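PDB 5H5M: alpha-catenin-like protein hmp-1 from Caenorhabditis elegans, which serves in the cadherin-catenin complex of adherens junctions, where it binds beta-catenin and actin filaments and is required for cell migration and shape changes during embryonic body enclosure and elongation. Local coordinates for residues D121-T126 with R225-A230; A194-L199 with Q210-T215; R315-Q320 with H363-D368. All coordinates share one frame; numbering follows the deposited sequence.

How the contacts relate
All three contacts are buried, yet they lie at different distances from the centre of the chain: contact 1 is centred about 10 Å from it, contact 3 about 20 Å and contact 2 about 30 Å. Contacts 1 and 2 share helix 207-233, their centres about 22 Å apart, and contact 2 is nested in the chain loop that contact 1 closes. Contact 3 follows later in the sequence and joins two other helices, 305-339 and 345-374. Their chemistry differs too. Contact 1 sets an aromatic edge on a leucine and adds a water bridge between two threonines; contact 2 sets methionine sulfur on alanines beside another bridging water; contact 3 meets through aliphatic groups.

Contact 1: D121-T126 with R225-A230; sequences DAFLDT and RLLTTA
Phe-123 brings the CD2-CE2-CZ part of its ring against Leu-227 and Thr-228, and this overlap makes up most of the 135 Å² buried between 121-126 and 225-230. Its CZ lies 3.9 Å from Leu-227 CD2, a methyl that sits at the ring edge close to the ring plane, so the pair meets edge-on and the two side chains run at about a right angle. Farther back along the ring CD2 comes within 3.7 Å of Thr-228 OG1, an oblique approach in which the two side chains slide past each other in opposite directions. Phe-123 is the first residue to leave helical geometry after helix 92-122; with CG anti to the carbonyl carbon (chi1 -68°), its ring reaches helix 207-233 although the nearest CA atoms, those of Phe-123 and Thr-228, are 7.5 Å apart.

A polar link runs beside the ring. One water lies 2.6 Å from Thr-126 OG1, and it donates to Thr-228 OG1 at 2.8 Å. The Thr-228 hydroxyl also bonds to the carbonyl of Val-224 one turn earlier. The donated bond to Val-224 O and the bond accepted from the water together orient this hydroxyl, which lies at the ring's CD2/CE2 side.

Ile-159 of helix 142-166 and Arg-289 of helix 276-300 also touch Phe-123, while Leu-186 and Ala-163 pack on Leu-227. Asp-121, at the end of helix 92-122, forms salt bridges with Arg-55 and Arg-286. An aromatic residue just past a helix end, inserted among neighbouring helices while a water bridges Thr-126 of the link to helix 128-137 with Thr-228 of helix 207-233, characterises this junction in the helical-bundle M domain of alpha-catenin.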
ATOM      1  N   ASP A 121      -2.810  -2.564   1.653  1.00 26.05           N
ATOM      2  CA  ASP A 121      -3.592  -3.787   1.832  1.00 27.44           C
ATOM      3  C   ASP A 121      -2.776  -4.932   2.430  1.00 26.99           C
ATOM      4  O   ASP A 121      -3.203  -5.580   3.385  1.00 33.17           O
ATOM      5  CB  ASP A 121      -4.191  -4.250   0.497  1.00 19.52           C
ATOM      6  CG  ASP A 121      -5.248  -3.298  -0.039  1.00 24.79           C
ATOM      7  OD1 ASP A 121      -5.813  -2.519   0.756  1.00 28.86           O
ATOM      8  OD2 ASP A 121      -5.520  -3.335  -1.259  1.00 27.71           O
ATOM      9  N   ALA A 122      -1.601  -5.176   1.862  1.00 20.20           N
ATOM     10  CA  ALA A 122      -0.843  -6.387   2.161  1.00 17.94           C
ATOM     11  C   ALA A 122      -0.211  -6.387   3.549  1.00 17.95           C
ATOM     12  O   ALA A 122      -0.001  -7.448   4.135  1.00 22.30           O
ATOM     13  CB  ALA A 122       0.231  -6.599   1.103  1.00 18.01           C
ATOM     14  N   PHE A 123       0.082  -5.202   4.078  1.00 19.46           N
ATOM     15  CA  PHE A 123       0.846  -5.100   5.318  1.00 18.83           C
ATOM     16  C   PHE A 123       0.054  -4.502   6.477  1.00 20.83           C
ATOM     17  O   PHE A 123       0.634  -4.124   7.496  1.00 22.90           O
ATOM     18  CB  PHE A 123       2.122  -4.284   5.079  1.00 17.78           C
ATOM     19  CG  PHE A 123       3.117  -4.977   4.188  1.00 21.39           C
ATOM     20  CD1 PHE A 123       2.983  -4.928   2.806  1.00 21.16           C
ATOM     21  CD2 PHE A 123       4.170  -5.698   4.730  1.00 17.07           C
ATOM     22  CE1 PHE A 123       3.886  -5.581   1.981  1.00 18.16           C
ATOM     23  CE2 PHE A 123       5.079  -6.353   3.912  1.00 23.44           C
ATOM     24  CZ  PHE A 123       4.936  -6.296   2.534  1.00 19.74           C
ATOM     25  N   LEU A 124      -1.267  -4.430   6.339  1.00 22.32           N
ATOM     26  CA  LEU A 124      -2.093  -3.895   7.419  1.00 24.72           C
ATOM     27  C   LEU A 124      -2.152  -4.853   8.608  1.00 25.68           C
ATOM     28  O   LEU A 124      -2.472  -4.442   9.720  1.00 27.72           O
ATOM     29  CB  LEU A 124      -3.511  -3.566   6.922  1.00 26.55           C
ATOM     30  CG  LEU A 124      -4.567  -4.618   6.559  1.00 33.96           C
ATOM     31  CD1 LEU A 124      -5.288  -5.165   7.785  1.00 29.83           C
ATOM     32  CD2 LEU A 124      -5.581  -4.007   5.599  1.00 34.82           C
ATOM     33  N   ASP A 125      -1.849  -6.127   8.375  1.00 24.48           N
ATOM     34  CA  ASP A 125      -1.856  -7.114   9.452  1.00 31.39           C
ATOM     35  C   ASP A 125      -0.963  -8.300   9.116  1.00 28.46           C
ATOM     36  O   ASP A 125      -1.418  -9.293   8.548  1.00 38.14           O
ATOM     37  CB  ASP A 125      -3.283  -7.589   9.735  1.00 42.62           C
ATOM     38  CG  ASP A 125      -3.381  -8.437  10.992  1.00 58.44           C
ATOM     39  OD1 ASP A 125      -2.345  -8.663  11.653  1.00 54.31           O
ATOM     40  OD2 ASP A 125      -4.505  -8.866  11.329  1.00 70.69           O
ATOM     41  N   THR A 126       0.309  -8.197   9.484  1.00 29.50           N
ATOM     42  CA  THR A 126       1.287  -9.229   9.157  1.00 29.44           C
ATOM     43  C   THR A 126       1.493 -10.230  10.296  1.00 28.61           C
ATOM     44  O   THR A 126       2.287 -11.163  10.171  1.00 29.60           O
ATOM     45  CB  THR A 126       2.647  -8.609   8.794  1.00 25.15           C
ATOM     46  OG1 THR A 126       3.100  -7.789   9.878  1.00 27.09           O
ATOM     47  CG2 THR A 126       2.532  -7.767   7.536  1.00 25.12           C
ATOM     48  N   ARG A 225       9.505  -8.126   9.451  1.00 26.24           N
ATOM     49  CA  ARG A 225       9.824  -6.844  10.069  1.00 20.86           C
ATOM     50  C   ARG A 225      10.863  -6.097   9.235  1.00 27.76           C
ATOM     51  O   ARG A 225      10.742  -4.896   8.993  1.00 25.22           O
ATOM     52  CB  ARG A 225      10.328  -7.052  11.498  1.00 23.17           C
ATOM     53  CG  ARG A 225      10.651  -5.770  12.249  1.00 38.57           C
ATOM     54  CD  ARG A 225      10.917  -6.049  13.724  1.00 60.23           C
ATOM     55  NE  ARG A 225       9.726  -6.549  14.410  1.00 78.09           N
ATOM     56  CZ  ARG A 225       9.549  -7.812  14.791  1.00 77.86           C
ATOM     57  NH1 ARG A 225      10.489  -8.718  14.563  1.00 72.03           N
ATOM     58  NH2 ARG A 225       8.428  -8.170  15.406  1.00 76.03           N
ATOM     59  N   LEU A 226      11.880  -6.831   8.798  1.00 24.81           N
ATOM     60  CA  LEU A 226      12.910  -6.302   7.918  1.00 28.54           C
ATOM     61  C   LEU A 226      12.299  -5.769   6.621  1.00 23.25           C
ATOM     62  O   LEU A 226      12.606  -4.662   6.186  1.00 25.08           O
ATOM     63  CB  LEU A 226      13.944  -7.390   7.610  1.00 30.83           C
ATOM     64  CG  LEU A 226      14.986  -7.076   6.537  1.00 32.87           C
ATOM     65  CD1 LEU A 226      15.719  -5.825   6.926  1.00 34.74           C
ATOM     66  CD2 LEU A 226      15.967  -8.223   6.368  1.00 35.55           C
ATOM     67  N   LEU A 227      11.428  -6.566   6.013  1.00 20.60           N
ATOM     68  CA  LEU A 227      10.820  -6.216   4.737  1.00 20.45           C
ATOM     69  C   LEU A 227       9.914  -4.997   4.869  1.00 26.54           C
ATOM     70  O   LEU A 227       9.912  -4.115   4.007  1.00 24.99           O
ATOM     71  CB  LEU A 227      10.030  -7.402   4.183  1.00 25.16           C
ATOM     72  CG  LEU A 227       9.160  -7.106   2.959  1.00 22.71           C
ATOM     73  CD1 LEU A 227      10.024  -6.673   1.790  1.00 16.22           C
ATOM     74  CD2 LEU A 227       8.301  -8.310   2.587  1.00 20.24           C
ATOM     75  N   THR A 228       9.146  -4.956   5.952  1.00 22.97           N
ATOM     76  CA  THR A 228       8.226  -3.853   6.196  1.00 26.47           C
ATOM     77  C   THR A 228       8.994  -2.551   6.361  1.00 25.59           C
ATOM     78  O   THR A 228       8.610  -1.516   5.814  1.00 20.93           O
ATOM     79  CB  THR A 228       7.361  -4.099   7.445  1.00 25.93           C
ATOM     80  OG1 THR A 228       6.738  -5.385   7.350  1.00 23.58           O
ATOM     81  CG2 THR A 228       6.292  -3.024   7.572  1.00 18.65           C
ATOM     82  N   THR A 229      10.092  -2.613   7.106  1.00 25.23           N
ATOM     83  CA  THR A 229      10.934  -1.448   7.317  1.00 24.08           C
ATOM     84  C   THR A 229      11.531  -0.970   5.995  1.00 30.22           C
ATOM     85  O   THR A 229      11.508   0.222   5.688  1.00 35.89           O
ATOM     86  CB  THR A 229      12.073  -1.743   8.302  1.00 23.00           C
ATOM     87  OG1 THR A 229      11.519  -2.144   9.559  1.00 38.58           O
ATOM     88  CG2 THR A 229      12.920  -0.498   8.514  1.00 25.31           C
ATOM     89  N   ALA A 230      12.057  -1.907   5.214  1.00 18.23           N
ATOM     90  CA  ALA A 230      12.685  -1.565   3.942  1.00 29.39           C
ATOM     91  C   ALA A 230      11.690  -0.906   2.982  1.00 23.67           C
ATOM     92  O   ALA A 230      12.030   0.065   2.304  1.00 25.27           O
ATOM     93  CB  ALA A 230      13.301  -2.799   3.313  1.00 20.36           C
TER
HETATM   94  O   HOH W   1       5.178  -6.203   9.582  1.00 46.11           O

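Contact 2: A194-L199 with Q210-T215; sequences AQAAIL and QENMET
Met-213 supplies the apolar part of this contact, resting its sulfur on Ala-196 and Ala-197 of the facing helix. SD is 3.7 Å from Ala-197 CB and 4.0 Å from Ala-196 CB, and it also lies against the backbone between these two alanines. The terminal CE is a little farther away, at 4.1 Å from Ala-197 CB. CG stands anti to the backbone N (chi1 -174°), and the chain then bends at its next two torsions, which brings the thioether onto the backbone of Ala-196 and Ala-197 in the facing helix. The two alanine methyls bring little bulk, and the CA atoms of Ala-196 and Met-213 accordingly come within 5.6 Å.

The polar part is carried by Asn-212. Its ND2 touches Ala-196 CB at 3.5 Å, a van der Waals contact, and gives a hydrogen bond to a water at 2.8 Å. That water donates in turn to Ala-196 O, also at 2.8 Å. The order of donors and acceptors is thus settled: amide to water to carbonyl, a relay that joins the two helices at the margin of the apolar patch and links Ala-196 O through the water to the amide of Asn-212.

Further residues enclose the methionine: Leu-130 and Ile-134 of helix 128-137, and Val-193 and Leu-200 of helix 173-202. Leu-133 touches Ala-197, so helix 128-137 covers both halves of the apolar pairing.

The segment axes approach to 9.0 Å and run nearly antiparallel, at 161° between their directions. Helices 173-202 and 207-233 are consecutive and joined by a short turn, and the arrangement is that of an antiparallel helical hairpin packed near its turn, a building unit of the four-helix bundles of vinculin and alpha-catenin.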
ATOM      1  N   ALA A 194       4.495 -23.208   7.152  1.00 35.06           N
ATOM      2  CA  ALA A 194       3.216 -23.909   7.079  1.00 38.32           C
ATOM      3  C   ALA A 194       3.356 -25.367   7.512  1.00 29.90           C
ATOM      4  O   ALA A 194       2.594 -25.845   8.349  1.00 27.34           O
ATOM      5  CB  ALA A 194       2.645 -23.828   5.670  1.00 33.93           C
ATOM      6  N   GLN A 195       4.339 -26.059   6.945  1.00 24.39           N
ATOM      7  CA  GLN A 195       4.574 -27.465   7.260  1.00 28.01           C
ATOM      8  C   GLN A 195       4.956 -27.686   8.723  1.00 31.65           C
ATOM      9  O   GLN A 195       4.593 -28.703   9.313  1.00 45.41           O
ATOM     10  CB  GLN A 195       5.662 -28.040   6.349  1.00 29.96           C
ATOM     11  CG  GLN A 195       5.239 -28.162   4.896  1.00 36.39           C
ATOM     12  CD  GLN A 195       3.972 -28.981   4.724  1.00 40.49           C
ATOM     13  OE1 GLN A 195       3.789 -30.013   5.371  1.00 51.35           O
ATOM     14  NE2 GLN A 195       3.086 -28.520   3.851  1.00 39.93           N
ATOM     15  N   ALA A 196       5.688 -26.737   9.302  1.00 26.67           N
ATOM     16  CA  ALA A 196       6.061 -26.814  10.713  1.00 30.18           C
ATOM     17  C   ALA A 196       4.821 -26.819  11.603  1.00 29.79           C
ATOM     18  O   ALA A 196       4.796 -27.469  12.649  1.00 32.02           O
ATOM     19  CB  ALA A 196       6.976 -25.660  11.087  1.00 26.07           C
ATOM     20  N   ALA A 197       3.794 -26.091  11.177  1.00 30.05           N
ATOM     21  CA  ALA A 197       2.538 -26.023  11.916  1.00 36.53           C
ATOM     22  C   ALA A 197       1.747 -27.315  11.755  1.00 31.55           C
ATOM     23  O   ALA A 197       1.113 -27.786  12.698  1.00 39.86           O
ATOM     24  CB  ALA A 197       1.713 -24.831  11.455  1.00 27.26           C
ATOM     25  N   ILE A 198       1.787 -27.880  10.551  1.00 32.77           N
ATOM     26  CA  ILE A 198       1.133 -29.152  10.277  1.00 34.46           C
ATOM     27  C   ILE A 198       1.739 -30.245  11.149  1.00 35.71           C
ATOM     28  O   ILE A 198       1.023 -31.083  11.697  1.00 37.54           O
ATOM     29  CB  ILE A 198       1.260 -29.554   8.793  1.00 38.47           C
ATOM     30  CG1 ILE A 198       0.728 -28.446   7.885  1.00 40.60           C
ATOM     31  CG2 ILE A 198       0.513 -30.854   8.526  1.00 35.77           C
ATOM     32  CD1 ILE A 198      -0.737 -28.131   8.101  1.00 49.61           C
ATOM     33  N   LEU A 199       3.063 -30.219  11.279  1.00 36.96           N
ATOM     34  CA  LEU A 199       3.780 -31.180  12.112  1.00 34.34           C
ATOM     35  C   LEU A 199       3.421 -31.005  13.582  1.00 38.63           C
ATOM     36  O   LEU A 199       3.244 -31.985  14.307  1.00 36.96           O
ATOM     37  CB  LEU A 199       5.293 -31.039  11.918  1.00 31.86           C
ATOM     38  CG  LEU A 199       5.814 -31.398  10.523  1.00 42.58           C
ATOM     39  CD1 LEU A 199       7.291 -31.045  10.374  1.00 30.75           C
ATOM     40  CD2 LEU A 199       5.572 -32.874  10.227  1.00 32.69           C
ATOM     41  N   GLN A 210       6.992 -28.159  19.371  1.00 40.13           N
ATOM     42  CA  GLN A 210       6.636 -26.822  19.832  1.00 40.13           C
ATOM     43  C   GLN A 210       7.787 -25.854  19.594  1.00 39.34           C
ATOM     44  O   GLN A 210       7.586 -24.740  19.106  1.00 43.66           O
ATOM     45  CB  GLN A 210       6.261 -26.842  21.317  1.00 43.33           C
ATOM     46  CG  GLN A 210       5.002 -27.635  21.629  1.00 47.46           C
ATOM     47  CD  GLN A 210       4.860 -27.947  23.104  1.00 57.48           C
ATOM     48  OE1 GLN A 210       5.697 -27.556  23.917  1.00 65.46           O
ATOM     49  NE2 GLN A 210       3.798 -28.661  23.458  1.00 60.88           N
ATOM     50  N   GLU A 211       8.993 -26.288  19.942  1.00 47.09           N
ATOM     51  CA  GLU A 211      10.181 -25.467  19.760  1.00 43.96           C
ATOM     52  C   GLU A 211      10.474 -25.243  18.279  1.00 42.92           C
ATOM     53  O   GLU A 211      10.970 -24.188  17.894  1.00 36.74           O
ATOM     54  CB  GLU A 211      11.387 -26.108  20.452  1.00 43.47           C
ATOM     55  CG  GLU A 211      11.279 -26.137  21.969  1.00 62.12           C
ATOM     56  CD  GLU A 211      12.463 -26.819  22.633  1.00 76.07           C
ATOM     57  OE1 GLU A 211      13.368 -27.285  21.908  1.00 85.43           O
ATOM     58  OE2 GLU A 211      12.487 -26.890  23.881  1.00 76.61           O
ATOM     59  N   ASN A 212      10.158 -26.233  17.449  1.00 43.90           N
ATOM     60  CA  ASN A 212      10.390 -26.111  16.015  1.00 38.02           C
ATOM     61  C   ASN A 212       9.453 -25.090  15.384  1.00 34.58           C
ATOM     62  O   ASN A 212       9.850 -24.350  14.488  1.00 38.87           O
ATOM     63  CB  ASN A 212      10.237 -27.464  15.318  1.00 39.00           C
ATOM     64  CG  ASN A 212      10.377 -27.358  13.807  1.00 41.01           C
ATOM     65  OD1 ASN A 212      11.487 -27.315  13.275  1.00 37.51           O
ATOM     66  ND2 ASN A 212       9.247 -27.320  13.110  1.00 30.32           N
ATOM     67  N   MET A 213       8.210 -25.051  15.854  1.00 35.70           N
ATOM     68  CA  MET A 213       7.266 -24.048  15.374  1.00 40.38           C
ATOM     69  C   MET A 213       7.747 -22.654  15.741  1.00 38.05           C
ATOM     70  O   MET A 213       7.714 -21.739  14.921  1.00 30.60           O
ATOM     71  CB  MET A 213       5.865 -24.274  15.948  1.00 41.47           C
ATOM     72  CG  MET A 213       4.827 -23.333  15.347  1.00 30.00           C
ATOM     73  SD  MET A 213       4.544 -23.699  13.601  1.00 34.95           S
ATOM     74  CE  MET A 213       4.313 -22.070  12.908  1.00 48.48           C
ATOM     75  N   GLU A 214       8.201 -22.505  16.982  1.00 36.64           N
ATOM     76  CA  GLU A 214       8.615 -21.206  17.493  1.00 39.20           C
ATOM     77  C   GLU A 214       9.873 -20.705  16.792  1.00 40.28           C
ATOM     78  O   GLU A 214      10.031 -19.503  16.574  1.00 35.15           O
ATOM     79  CB  GLU A 214       8.839 -21.277  19.007  1.00 43.96           C
ATOM     80  CG  GLU A 214       8.412 -20.020  19.763  1.00 47.93           C
ATOM     81  CD  GLU A 214       6.899 -19.844  19.830  1.00 60.62           C
ATOM     82  OE1 GLU A 214       6.157 -20.687  19.276  1.00 61.36           O
ATOM     83  OE2 GLU A 214       6.449 -18.855  20.443  1.00 72.66           O
ATOM     84  N   THR A 215      10.761 -21.628  16.437  1.00 32.63           N
ATOM     85  CA  THR A 215      11.956 -21.277  15.681  1.00 39.59           C
ATOM     86  C   THR A 215      11.569 -20.692  14.321  1.00 35.19           C
ATOM     87  O   THR A 215      12.101 -19.663  13.899  1.00 34.92           O
ATOM     88  CB  THR A 215      12.879 -22.497  15.487  1.00 39.54           C
ATOM     89  OG1 THR A 215      13.455 -22.862  16.747  1.00 39.67           O
ATOM     90  CG2 THR A 215      13.999 -22.180  14.503  1.00 38.81           C
TER
HETATM   91  O   HOH W   2       6.902 -28.310  14.219  1.00 28.88           O

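Contact 3: R315-Q320 with H363-D368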
ATOM      1  N   ARG A 315      -0.483   9.409  19.331  1.00 23.57           N
ATOM      2  CA  ARG A 315      -0.814   8.744  20.585  1.00 26.93           C
ATOM      3  C   ARG A 315      -2.325   8.704  20.826  1.00 30.58           C
ATOM      4  O   ARG A 315      -2.840   7.765  21.434  1.00 35.41           O
ATOM      5  CB  ARG A 315      -0.111   9.441  21.753  1.00 27.57           C
ATOM      6  CG  ARG A 315      -0.351   8.783  23.098  1.00 35.59           C
ATOM      7  CD  ARG A 315       0.476   9.427  24.199  1.00 42.76           C
ATOM      8  NE  ARG A 315       0.223   8.798  25.491  1.00 57.18           N
ATOM      9  CZ  ARG A 315       0.840   7.702  25.922  1.00 61.79           C
ATOM     10  NH1 ARG A 315       1.751   7.108  25.161  1.00 62.50           N
ATOM     11  NH2 ARG A 315       0.545   7.199  27.112  1.00 61.18           N
ATOM     12  N   ILE A 316      -3.027   9.724  20.344  1.00 25.71           N
ATOM     13  CA  ILE A 316      -4.478   9.789  20.473  1.00 26.27           C
ATOM     14  C   ILE A 316      -5.149   8.691  19.650  1.00 27.66           C
ATOM     15  O   ILE A 316      -6.043   7.994  20.132  1.00 33.05           O
ATOM     16  CB  ILE A 316      -5.015  11.165  20.035  1.00 34.93           C
ATOM     17  CG1 ILE A 316      -4.539  12.248  21.006  1.00 36.25           C
ATOM     18  CG2 ILE A 316      -6.538  11.152  19.953  1.00 27.62           C
ATOM     19  CD1 ILE A 316      -5.070  13.628  20.690  1.00 35.88           C
ATOM     20  N   LEU A 317      -4.709   8.542  18.405  1.00 24.05           N
ATOM     21  CA  LEU A 317      -5.200   7.476  17.544  1.00 21.47           C
ATOM     22  C   LEU A 317      -4.912   6.108  18.153  1.00 27.00           C
ATOM     23  O   LEU A 317      -5.814   5.288  18.313  1.00 39.38           O
ATOM     24  CB  LEU A 317      -4.567   7.571  16.155  1.00 19.32           C
ATOM     25  CG  LEU A 317      -4.983   6.486  15.159  1.00 22.13           C
ATOM     26  CD1 LEU A 317      -6.484   6.532  14.910  1.00 18.58           C
ATOM     27  CD2 LEU A 317      -4.208   6.617  13.847  1.00 21.64           C
ATOM     28  N   LYS A 318      -3.652   5.881  18.510  1.00 25.35           N
ATOM     29  CA  LYS A 318      -3.202   4.572  18.968  1.00 27.22           C
ATOM     30  C   LYS A 318      -3.764   4.148  20.325  1.00 30.42           C
ATOM     31  O   LYS A 318      -4.212   3.014  20.478  1.00 37.42           O
ATOM     32  CB  LYS A 318      -1.673   4.533  19.026  1.00 26.58           C
ATOM     33  CG  LYS A 318      -1.120   3.198  19.500  1.00 30.64           C
ATOM     34  CD  LYS A 318       0.301   2.976  19.020  1.00 38.47           C
ATOM     35  CE  LYS A 318       0.780   1.570  19.351  1.00 36.40           C
ATOM     36  NZ  LYS A 318       2.162   1.328  18.850  1.00 56.34           N
ATOM     37  N   THR A 319      -3.739   5.046  21.307  1.00 32.44           N
ATOM     38  CA  THR A 319      -4.094   4.669  22.674  1.00 36.79           C
ATOM     39  C   THR A 319      -5.541   4.990  23.051  1.00 35.75           C
ATOM     40  O   THR A 319      -6.009   4.578  24.114  1.00 34.88           O
ATOM     41  CB  THR A 319      -3.165   5.352  23.706  1.00 40.89           C
ATOM     42  OG1 THR A 319      -3.474   6.749  23.791  1.00 52.40           O
ATOM     43  CG2 THR A 319      -1.707   5.177  23.313  1.00 30.03           C
ATOM     44  N   GLN A 320      -6.250   5.723  22.194  1.00 32.10           N
ATOM     45  CA  GLN A 320      -7.644   6.068  22.480  1.00 34.90           C
ATOM     46  C   GLN A 320      -8.607   5.678  21.360  1.00 34.35           C
ATOM     47  O   GLN A 320      -9.494   4.846  21.560  1.00 33.87           O
ATOM     48  CB  GLN A 320      -7.787   7.567  22.762  1.00 39.06           C
ATOM     49  CG  GLN A 320      -7.118   8.045  24.041  1.00 41.71           C
ATOM     50  CD  GLN A 320      -7.307   9.533  24.268  1.00 49.58           C
ATOM     51  OE1 GLN A 320      -7.931  10.219  23.461  1.00 59.96           O
ATOM     52  NE2 GLN A 320      -6.764  10.037  25.368  1.00 58.30           N
ATOM     53  N   HIS A 363     -10.857   8.001  11.465  1.00 23.64           N
ATOM     54  CA  HIS A 363     -10.622   8.815  10.274  1.00 25.62           C
ATOM     55  C   HIS A 363     -10.213  10.256  10.601  1.00 29.41           C
ATOM     56  O   HIS A 363      -9.245  10.771  10.037  1.00 28.04           O
ATOM     57  CB  HIS A 363     -11.877   8.809   9.394  1.00 22.23           C
ATOM     58  CG  HIS A 363     -11.666   9.387   8.030  1.00 30.72           C
ATOM     59  ND1 HIS A 363     -12.330  10.511   7.587  1.00 38.59           N
ATOM     60  CD2 HIS A 363     -10.869   8.996   7.007  1.00 40.57           C
ATOM     61  CE1 HIS A 363     -11.951  10.788   6.353  1.00 36.87           C
ATOM     62  NE2 HIS A 363     -11.065   9.883   5.978  1.00 46.60           N
ATOM     63  N   ASP A 364     -10.952  10.902  11.502  1.00 23.14           N
ATOM     64  CA  ASP A 364     -10.620  12.257  11.948  1.00 23.31           C
ATOM     65  C   ASP A 364      -9.231  12.309  12.572  1.00 29.10           C
ATOM     66  O   ASP A 364      -8.468  13.253  12.345  1.00 26.13           O
ATOM     67  CB  ASP A 364     -11.643  12.772  12.964  1.00 25.46           C
ATOM     68  CG  ASP A 364     -12.902  13.316  12.313  1.00 40.48           C
ATOM     69  OD1 ASP A 364     -12.887  13.580  11.092  1.00 48.13           O
ATOM     70  OD2 ASP A 364     -13.906  13.495  13.031  1.00 42.35           O
ATOM     71  N   ALA A 365      -8.916  11.293  13.371  1.00 22.54           N
ATOM     72  CA  ALA A 365      -7.633  11.228  14.055  1.00 25.15           C
ATOM     73  C   ALA A 365      -6.491  11.114  13.049  1.00 22.25           C
ATOM     74  O   ALA A 365      -5.416  11.675  13.253  1.00 23.72           O
ATOM     75  CB  ALA A 365      -7.610  10.066  15.030  1.00 23.89           C
ATOM     76  N   VAL A 366      -6.731  10.392  11.958  1.00 19.59           N
ATOM     77  CA  VAL A 366      -5.745  10.287  10.891  1.00 19.08           C
ATOM     78  C   VAL A 366      -5.540  11.644  10.225  1.00 25.26           C
ATOM     79  O   VAL A 366      -4.409  12.034   9.936  1.00 36.52           O
ATOM     80  CB  VAL A 366      -6.157   9.234   9.838  1.00 18.64           C
ATOM     81  CG1 VAL A 366      -5.292   9.345   8.592  1.00 15.81           C
ATOM     82  CG2 VAL A 366      -6.047   7.837  10.429  1.00 23.63           C
ATOM     83  N   LYS A 367      -6.633  12.374  10.010  1.00 28.95           N
ATOM     84  CA  LYS A 367      -6.553  13.704   9.409  1.00 34.62           C
ATOM     85  C   LYS A 367      -5.827  14.695  10.320  1.00 36.40           C
ATOM     86  O   LYS A 367      -5.137  15.594   9.840  1.00 27.68           O
ATOM     87  CB  LYS A 367      -7.950  14.234   9.072  1.00 22.61           C
ATOM     88  CG  LYS A 367      -8.649  13.477   7.952  1.00 28.57           C
ATOM     89  CD  LYS A 367      -9.916  14.189   7.503  1.00 38.00           C
ATOM     90  CE  LYS A 367     -10.964  14.188   8.599  1.00 50.51           C
ATOM     91  NZ  LYS A 367     -12.244  14.808   8.155  1.00 61.01           N
ATOM     92  N   ASP A 368      -5.988  14.529  11.630  1.00 38.32           N
ATOM     93  CA  ASP A 368      -5.308  15.382  12.602  1.00 33.15           C
ATOM     94  C   ASP A 368      -3.804  15.150  12.562  1.00 38.12           C
ATOM     95  O   ASP A 368      -3.016  16.088  12.677  1.00 48.92           O
ATOM     96  CB  ASP A 368      -5.841  15.131  14.017  1.00 31.40           C
ATOM     97  CG  ASP A 368      -7.271  15.611  14.199  1.00 39.60           C
ATOM     98  OD1 ASP A 368      -7.743  16.422  13.374  1.00 40.50           O
ATOM     99  OD2 ASP A 368      -7.920  15.181  15.176  1.00 44.49           O
TER
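Leu-317 meets Ala-365 and Val-366 through both of its methyl branches, and apolar packing makes up the direct contact between 315-320 and 363-368. CD1 lies 3.7 Å from Ala-365 CB, with the Leu-317 CB atom itself also near that methyl. CD2 goes to the neighbouring residue and stops 4.1 Å from Val-366 CG2, the two side chains crossing at a slant. CG anti to the backbone N (chi1 179°) carries the fork toward helix 345-374, and chi2 of 61° parts CD1 and CD2 between Ala-365 and Val-366. With only a methyl on Ala-365, the backbones draw close: the CA atoms of Leu-317 and Ala-365 are 5.7 Å apart. Val-362 and Ile-369 of the same helix and Cys-291 of helix 276-300 also touch Leu-317, while Ile-248 of helix 237-260 packs on Val-366.

The polar bonds found here lie within each segment. Thr-319 OG1 donates to Arg-315 O at 2.6 Å, from a direction tilted 33° out of the carbonyl plane. The same oxygen accepts from Thr-319 N at 2.9 Å, and the two donors arrive from opposite faces of its plane. Arg-315 O is therefore gripped twice by one residue, just where helix 305-339 widens into a pi-type turn at 317-320. On the partner helix, Lys-367 NZ and Asp-364 OD1 form a salt bridge of 3.2 Å, a weak hydrogen bond within it.

The division of labour is clear from these distances. Aliphatic groups face one another where the helices touch, whereas the Thr-319 hydroxyl and the Lys-367/Asp-364 pair bond within their own helices; with 140 Å² buried, cohesion between the segments probably comes mainly from burial of hydrocarbon, and depends little on directional bonds.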